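Local coordinates for xylan esterase 1 (Thermoanaerobacterium sp. 'JW/SL YS485', PDB 3FCY), which probably hydrolyses acetyl esters, removing acetyl groups from xylan and related acetylated substrates, as a carbohydrate esterase of family CE7, at residues N174-F177 against R178-L182; T272-G275 against Y276-V279; D126-N129 against Y130-A133. One frame throughout, in Å; residues are numbered along the deposited sequence.

All three contacts are local, made along a helix or at its end. Interactions 1 and 2 adjoin: Met-175 CE packs 3.9 Å from Ile-277 CD1, and Phe-181 also touches the 276-279 loop. Interaction 3 lies on the opposite side of the chain's centre, its own centre about 29 Å from that of interaction 1 and 34 Å from that of interaction 2. Residues 174-182 are mostly buried and carry aromatic and aliphatic packing near the predicted active site. Residues 272-279 are partly buried and rely on backbone turns and polar side chains. Residues 126-133, also mostly buried, hold a short, weakly bonded helix (about 128-131) at a subunit interface, with an amide-ring contact and few strong bonds.

Interaction 1: residues N174-F177 against R178-L182; sequences NMLF and RHIFL
Phe-177 and Phe-181, one helical turn apart, set their rings obliquely: the planes are turned 51° against each other and the centroids lie 6.0 Å apart. They come closest at one corner, CD1 of Phe-177 to CE1 of Phe-181, at 3.8 Å. That same corner of Phe-177 meets Ile-180, whose terminal methyl CD1 is 3.6 Å from Phe-177 CD1. Ile-180 holds CG1 anti to its carbonyl carbon (chi1 -64°) and then extends, which lets the one methyl touch both the Phe-177 ring and the side chain of Leu-176, with Ile-180 CD1 at 3.9 Å from Leu-176 CG. The carbonyl oxygen of Phe-177 does double duty: it lies over one face of the Phe-181 ring and takes the Phe-181 amide N at 2.9 Å, the donor standing above the carbonyl plane.

His-179 is turned differently. Its imidazole lies beneath the Met-175 carbonyl, whose O sits 3.7 Å above the ring centre, while Arg-178 NH1 comes to the ring edge in its plane. Met-175 O also accepts the Arg-178 amide N at 2.9 Å, again from above the carbonyl plane. The straightest bond is that of Ile-180 N to Leu-176 O, 3.0 Å long with an angle of 166° at the hydrogen. Arg-178 bends at its second torsion and leads away to a salt bridge with Glu-60 on helix 50-62.

Met-175 is the N-cap, so this is the first turn of helix 176-192, its i to i+4 bonds just beginning. In this alpha/beta hydrolase the turn presents Phe-177 to Tyr-117, a predicted substrate-binding residue, while Ile-180 and Phe-181 pack on helix 209-220, which follows the predicted nucleophile Ser-208.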
loop_
_atom_site.group_PDB
_atom_site.type_symbol
_atom_site.label_atom_id
_atom_site.label_comp_id
_atom_site.label_asym_id
_atom_site.label_seq_id
_atom_site.Cartn_x
_atom_site.Cartn_y
_atom_site.Cartn_z
ATOM N N ASN A 174 7.714 24.753 -30.009
ATOM C CA ASN A 174 8.865 24.376 -29.185
ATOM C C ASN A 174 8.552 23.232 -28.221
ATOM O O ASN A 174 9.347 22.921 -27.327
ATOM C CB ASN A 174 9.380 25.584 -28.394
ATOM C CG ASN A 174 9.821 26.727 -29.295
ATOM O OD1 ASN A 174 10.504 26.514 -30.301
ATOM N ND2 ASN A 174 9.444 27.949 -28.929
ATOM N N MET A 175 7.392 22.608 -28.400
ATOM C CA MET A 175 7.003 21.494 -27.541
ATOM C C MET A 175 7.910 20.311 -27.863
ATOM O O MET A 175 8.049 19.924 -29.022
ATOM C CB MET A 175 5.531 21.163 -27.771
ATOM C CG MET A 175 4.615 22.265 -27.251
ATOM S SD MET A 175 2.891 22.060 -27.689
ATOM C CE MET A 175 2.388 20.804 -26.518
ATOM N N LEU A 176 8.538 19.748 -26.835
ATOM C CA LEU A 176 9.475 18.647 -27.024
ATOM C C LEU A 176 8.952 17.417 -27.767
ATOM O O LEU A 176 9.669 16.859 -28.591
ATOM C CB LEU A 176 10.073 18.216 -25.679
ATOM C CG LEU A 176 11.127 17.109 -25.758
ATOM C CD1 LEU A 176 12.260 17.533 -26.688
ATOM C CD2 LEU A 176 11.668 16.799 -24.363
ATOM N N PHE A 177 7.731 16.971 -27.490
ATOM C CA PHE A 177 7.241 15.789 -28.205
ATOM C C PHE A 177 6.982 16.095 -29.675
ATOM O O PHE A 177 6.797 15.191 -30.488
ATOM C CB PHE A 177 5.987 15.204 -27.548
ATOM C CG PHE A 177 6.283 14.068 -26.605
ATOM C CD1 PHE A 177 6.873 12.893 -27.074
ATOM C CD2 PHE A 177 6.001 14.178 -25.246
ATOM C CE1 PHE A 177 7.183 11.844 -26.201
ATOM C CE2 PHE A 177 6.306 13.138 -24.367
ATOM C CZ PHE A 177 6.899 11.969 -24.844
ATOM N N ARG A 178 6.977 17.379 -30.010
ATOM C CA ARG A 178 6.789 17.794 -31.390
ATOM C C ARG A 178 8.089 17.414 -32.108
ATOM O O ARG A 178 8.071 16.839 -33.202
ATOM C CB ARG A 178 6.537 19.305 -31.435
ATOM C CG ARG A 178 6.318 19.910 -32.814
ATOM C CD ARG A 178 7.606 20.485 -33.353
ATOM N NE ARG A 178 7.377 21.556 -34.320
ATOM C CZ ARG A 178 8.354 22.192 -34.956
ATOM N NH1 ARG A 178 9.619 21.860 -34.725
ATOM N NH2 ARG A 178 8.072 23.151 -35.827
ATOM N N HIS A 179 9.219 17.705 -31.465
ATOM C CA HIS A 179 10.522 17.385 -32.039
ATOM C C HIS A 179 10.724 15.870 -32.059
ATOM O O HIS A 179 11.218 15.313 -33.040
ATOM C CB HIS A 179 11.648 18.033 -31.228
ATOM C CG HIS A 179 11.429 19.486 -30.944
ATOM N ND1 HIS A 179 10.838 20.341 -31.849
ATOM C CD2 HIS A 179 11.740 20.240 -29.861
ATOM C CE1 HIS A 179 10.794 21.559 -31.338
ATOM N NE2 HIS A 179 11.334 21.525 -30.132
ATOM N N ILE A 180 10.346 15.213 -30.967
ATOM C CA ILE A 180 10.473 13.765 -30.863
ATOM C C ILE A 180 9.674 13.089 -31.975
ATOM O O ILE A 180 10.167 12.169 -32.625
ATOM C CB ILE A 180 9.986 13.255 -29.485
ATOM C CG1 ILE A 180 10.896 13.812 -28.382
ATOM C CG2 ILE A 180 10.004 11.723 -29.458
ATOM C CD1 ILE A 180 10.426 13.513 -26.965
ATOM N N PHE A 181 8.441 13.541 -32.198
ATOM C CA PHE A 181 7.623 12.969 -33.262
ATOM C C PHE A 181 8.367 13.161 -34.582
ATOM O O PHE A 181 8.461 12.236 -35.393
ATOM C CB PHE A 181 6.257 13.662 -33.339
ATOM C CG PHE A 181 5.283 13.249 -32.257
ATOM C CD1 PHE A 181 5.685 12.469 -31.177
ATOM C CD2 PHE A 181 3.957 13.679 -32.312
ATOM C CE1 PHE A 181 4.784 12.124 -30.166
ATOM C CE2 PHE A 181 3.048 13.342 -31.308
ATOM C CZ PHE A 181 3.463 12.563 -30.232
ATOM N N LEU A 182 8.904 14.363 -34.796
ATOM C CA LEU A 182 9.650 14.646 -36.018
ATOM C C LEU A 182 10.857 13.721 -36.151
ATOM O O LEU A 182 11.199 13.304 -37.261
ATOM C CB LEU A 182 10.101 16.112 -36.057
ATOM C CG LEU A 182 8.987 17.137 -36.302
ATOM C CD1 LEU A 182 9.565 18.557 -36.262
ATOM C CD2 LEU A 182 8.320 16.857 -37.650
#

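Interaction 2: residues T272-G275 against Y276-V279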
loop_
_atom_site.group_PDB
_atom_site.type_symbol
_atom_site.label_atom_id
_atom_site.label_comp_id
_atom_site.label_asym_id
_atom_site.label_seq_id
_atom_site.Cartn_x
_atom_site.Cartn_y
_atom_site.Cartn_z
ATOM N N THR A 272 -6.116 22.072 -25.498
ATOM C CA THR A 272 -6.131 22.316 -26.936
ATOM C C THR A 272 -4.689 22.307 -27.427
ATOM O O THR A 272 -4.380 21.736 -28.473
ATOM C CB THR A 272 -6.771 23.683 -27.282
ATOM O OG1 THR A 272 -8.158 23.667 -26.917
ATOM C CG2 THR A 272 -6.648 23.974 -28.772
ATOM N N LYS A 273 -3.807 22.941 -26.664
ATOM C CA LYS A 273 -2.398 22.987 -27.024
ATOM C C LYS A 273 -1.812 21.575 -27.000
ATOM O O LYS A 273 -1.003 21.212 -27.861
ATOM C CB LYS A 273 -1.640 23.898 -26.065
ATOM C CG LYS A 273 -0.254 24.266 -26.545
ATOM C CD LYS A 273 0.293 25.430 -25.740
ATOM C CE LYS A 273 1.665 25.856 -26.233
ATOM N NZ LYS A 273 2.155 27.030 -25.458
ATOM N N LEU A 274 -2.223 20.777 -26.016
ATOM C CA LEU A 274 -1.750 19.395 -25.923
ATOM C C LEU A 274 -2.292 18.619 -27.126
ATOM O O LEU A 274 -1.806 17.537 -27.462
ATOM C CB LEU A 274 -2.232 18.744 -24.621
ATOM C CG LEU A 274 -1.568 19.220 -23.320
ATOM C CD1 LEU A 274 -2.249 18.568 -22.127
ATOM C CD2 LEU A 274 -0.085 18.881 -23.341
ATOM N N GLY A 275 -3.309 19.183 -27.767
ATOM C CA GLY A 275 -3.900 18.549 -28.932
ATOM C C GLY A 275 -2.904 18.397 -30.066
ATOM O O GLY A 275 -3.043 17.513 -30.911
ATOM N N TYR A 276 -1.890 19.257 -30.090
ATOM C CA TYR A 276 -0.867 19.196 -31.128
ATOM C C TYR A 276 -0.067 17.903 -31.070
ATOM O O TYR A 276 0.439 17.433 -32.094
ATOM C CB TYR A 276 0.104 20.371 -31.004
ATOM C CG TYR A 276 -0.460 21.699 -31.439
ATOM C CD1 TYR A 276 -0.882 21.906 -32.756
ATOM C CD2 TYR A 276 -0.550 22.760 -30.544
ATOM C CE1 TYR A 276 -1.377 23.146 -33.168
ATOM C CE2 TYR A 276 -1.043 23.999 -30.943
ATOM C CZ TYR A 276 -1.453 24.185 -32.254
ATOM O OH TYR A 276 -1.939 25.414 -32.639
ATOM N N ILE A 277 0.058 17.335 -29.874
ATOM C CA ILE A 277 0.819 16.104 -29.712
ATOM C C ILE A 277 -0.040 14.941 -29.235
ATOM O O ILE A 277 0.445 14.023 -28.571
ATOM C CB ILE A 277 2.010 16.309 -28.741
ATOM C CG1 ILE A 277 1.510 16.784 -27.373
ATOM C CG2 ILE A 277 2.980 17.330 -29.332
ATOM C CD1 ILE A 277 2.610 16.917 -26.334
ATOM N N ASP A 278 -1.322 14.998 -29.582
ATOM C CA ASP A 278 -2.283 13.956 -29.237
ATOM C C ASP A 278 -2.321 13.036 -30.456
ATOM O O ASP A 278 -2.875 13.412 -31.496
ATOM C CB ASP A 278 -3.666 14.583 -29.014
ATOM C CG ASP A 278 -4.715 13.567 -28.598
ATOM O OD1 ASP A 278 -4.498 12.359 -28.817
ATOM O OD2 ASP A 278 -5.765 13.981 -28.062
ATOM N N VAL A 279 -1.734 11.846 -30.344
ATOM C CA VAL A 279 -1.701 10.920 -31.476
ATOM C C VAL A 279 -3.062 10.585 -32.077
ATOM O O VAL A 279 -3.147 10.214 -33.252
ATOM C CB VAL A 279 -0.980 9.590 -31.127
ATOM C CG1 VAL A 279 0.478 9.869 -30.805
ATOM C CG2 VAL A 279 -1.676 8.890 -29.966
#
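Tyr-276 lays its ring obliquely beside the carbonyl group of Lys-273, with CD2 only 3.1 Å from Lys-273 O. The ring is folded back there by its first torsion, which holds CG anti to the carbonyl carbon (chi1 -73°). The aliphatic part of Lys-273 adds a looser touch, its CG lying 4.3 Å from Tyr-276 CD2. Lys-273 O is gripped as well by the amide of the same tyrosine: Tyr-276 N donates to it at 3.1 Å, from above the carbonyl plane. The polar ends of both side chains find partners farther off, the Tyr-276 hydroxyl on Asp-49 and the Lys-273 ammonium on the backbone oxygens of Asp-170 and Leu-168. Tyr-53 stacks on the Tyr-276 ring.

The next amides repeat the pattern. Ile-277 N reaches Leu-274 O at 3.1 Å, and Asp-278 N makes a weak bond to Gly-275 O at 3.3 Å. Three successive bonds thus link each amide to the carbonyl three residues back, the spacing of 3-10 turns, as the chain passes from helix 267-274 towards helix 279-282. Both helices belong to the long connection between strands 226-230 and 289-295 of the alpha/beta hydrolase sheet.

Ile-277 puts CG1 between its backbone N and carbonyl carbon (chi1 58°), close over Leu-274 O at 3.4 Å. Its tip, CD1, ends 4.5 Å from Leu-274 CD2, a loose apolar contact, and the side chain also packs on Phe-177 and Phe-181 of helix 176-192. Asp-278 sets its CB 3.5 Å from Gly-275 O and turns its carboxylate to the next helix as the N-cap, where it caps a backbone N; OD2 forms a salt bridge with Lys-280, and OD1 takes the backbone N of Asp-236.

Interaction 3: residues D126-N129 against Y130-A133; sequences DKLN and YVAA
Asn-129 folds its side chain forward onto Tyr-130. CB only starts the turn, sitting beside the peptide to Tyr-130 (3.3 Å to Tyr-130 N, set by the chain itself). CG, held between the backbone N and the carbonyl carbon (chi1 60°), comes to 3.6 Å from Tyr-130 CD1. From there the amide divides its contacts: OD1 takes Tyr-130 N in a weak, bent bond of 2.9 Å, and ND2 lies 3.5 Å from Tyr-130 CE1. The amide and ring planes stand almost perpendicular, 85° apart, although the two side chains run side by side in the same direction. ND2 also makes a weak hydrogen bond to Asn-125 of the second subunit. With an alanine here, Tyr-130 N would probably keep just its weak 3.4 Å bond to Lys-127 O, and one flank of the tyrosine ring would lose its amide neighbour.

A firmer bond spans the same turn, Ala-132 N to Leu-128 O at 2.9 Å, and Leu-128 CD2 packs against Val-131 CG2 at 3.8 Å.

This short, weakly bonded helix, about 128-131, lies in the crossover of a beta-alpha-beta unit between strands 108-114 and 136-140. Tyr-130 and Val-131 pack on Val-137, Val-131 also reaches strand 94-102, and Asn-129 and Tyr-130 touch Met-338 of helix 333-342.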
loop_
_atom_site.group_PDB
_atom_site.type_symbol
_atom_site.label_atom_id
_atom_site.label_comp_id
_atom_site.label_asym_id
_atom_site.label_seq_id
_atom_site.Cartn_x
_atom_site.Cartn_y
_atom_site.Cartn_z
ATOM N N ASP A 126 17.641 -9.069 -28.165
ATOM C CA ASP A 126 16.219 -9.314 -28.381
ATOM C C ASP A 126 15.647 -8.646 -29.633
ATOM O O ASP A 126 14.463 -8.794 -29.938
ATOM C CB ASP A 126 15.415 -8.912 -27.135
ATOM C CG ASP A 126 15.597 -7.457 -26.761
ATOM O OD1 ASP A 126 15.041 -6.584 -27.464
ATOM O OD2 ASP A 126 16.304 -7.191 -25.763
ATOM N N LYS A 127 16.491 -7.915 -30.358
ATOM C CA LYS A 127 16.063 -7.273 -31.596
ATOM C C LYS A 127 16.347 -8.257 -32.730
ATOM O O LYS A 127 15.834 -8.113 -33.842
ATOM C CB LYS A 127 16.853 -5.981 -31.857
ATOM C CG LYS A 127 16.763 -4.919 -30.762
ATOM C CD LYS A 127 15.328 -4.471 -30.516
ATOM C CE LYS A 127 15.257 -3.381 -29.445
ATOM N NZ LYS A 127 15.842 -3.815 -28.142
ATOM N N LEU A 128 17.162 -9.265 -32.430
ATOM C CA LEU A 128 17.556 -10.260 -33.420
ATOM C C LEU A 128 16.464 -11.227 -33.861
ATOM O O LEU A 128 16.651 -11.970 -34.824
ATOM C CB LEU A 128 18.763 -11.056 -32.910
ATOM C CG LEU A 128 20.024 -10.234 -32.623
ATOM C CD1 LEU A 128 21.110 -11.143 -32.048
ATOM C CD2 LEU A 128 20.501 -9.552 -33.911
ATOM N N ASN A 129 15.329 -11.235 -33.172
ATOM C CA ASN A 129 14.255 -12.135 -33.574
ATOM C C ASN A 129 13.757 -11.736 -34.963
ATOM O O ASN A 129 13.414 -12.596 -35.772
ATOM C CB ASN A 129 13.115 -12.126 -32.543
ATOM C CG ASN A 129 12.492 -10.757 -32.358
ATOM O OD1 ASN A 129 13.158 -9.733 -32.483
ATOM N ND2 ASN A 129 11.206 -10.738 -32.031
ATOM N N TYR A 130 13.734 -10.437 -35.253
ATOM C CA TYR A 130 13.309 -9.992 -36.577
ATOM C C TYR A 130 14.463 -10.075 -37.575
ATOM O O TYR A 130 14.243 -10.204 -38.781
ATOM C CB TYR A 130 12.746 -8.568 -36.533
ATOM C CG TYR A 130 11.313 -8.526 -36.057
ATOM C CD1 TYR A 130 11.011 -8.464 -34.695
ATOM C CD2 TYR A 130 10.257 -8.596 -36.967
ATOM C CE1 TYR A 130 9.691 -8.472 -34.250
ATOM C CE2 TYR A 130 8.933 -8.607 -36.536
ATOM C CZ TYR A 130 8.658 -8.543 -35.173
ATOM O OH TYR A 130 7.356 -8.538 -34.734
ATOM N N VAL A 131 15.694 -10.006 -37.078
ATOM C CA VAL A 131 16.848 -10.117 -37.962
ATOM C C VAL A 131 16.839 -11.555 -38.488
ATOM O O VAL A 131 17.226 -11.814 -39.626
ATOM C CB VAL A 131 18.180 -9.836 -37.213
ATOM C CG1 VAL A 131 19.370 -10.122 -38.127
ATOM C CG2 VAL A 131 18.221 -8.376 -36.757
ATOM N N ALA A 132 16.384 -12.486 -37.653
ATOM C CA ALA A 132 16.301 -13.887 -38.055
ATOM C C ALA A 132 15.367 -13.999 -39.257
ATOM O O ALA A 132 15.500 -14.908 -40.077
ATOM C CB ALA A 132 15.772 -14.742 -36.907
ATOM N N ALA A 133 14.424 -13.065 -39.351
ATOM C CA ALA A 133 13.463 -13.051 -40.445
ATOM C C ALA A 133 13.991 -12.261 -41.636
ATOM O O ALA A 133 13.262 -12.018 -42.595
ATOM C CB ALA A 133 12.140 -12.460 -39.971
#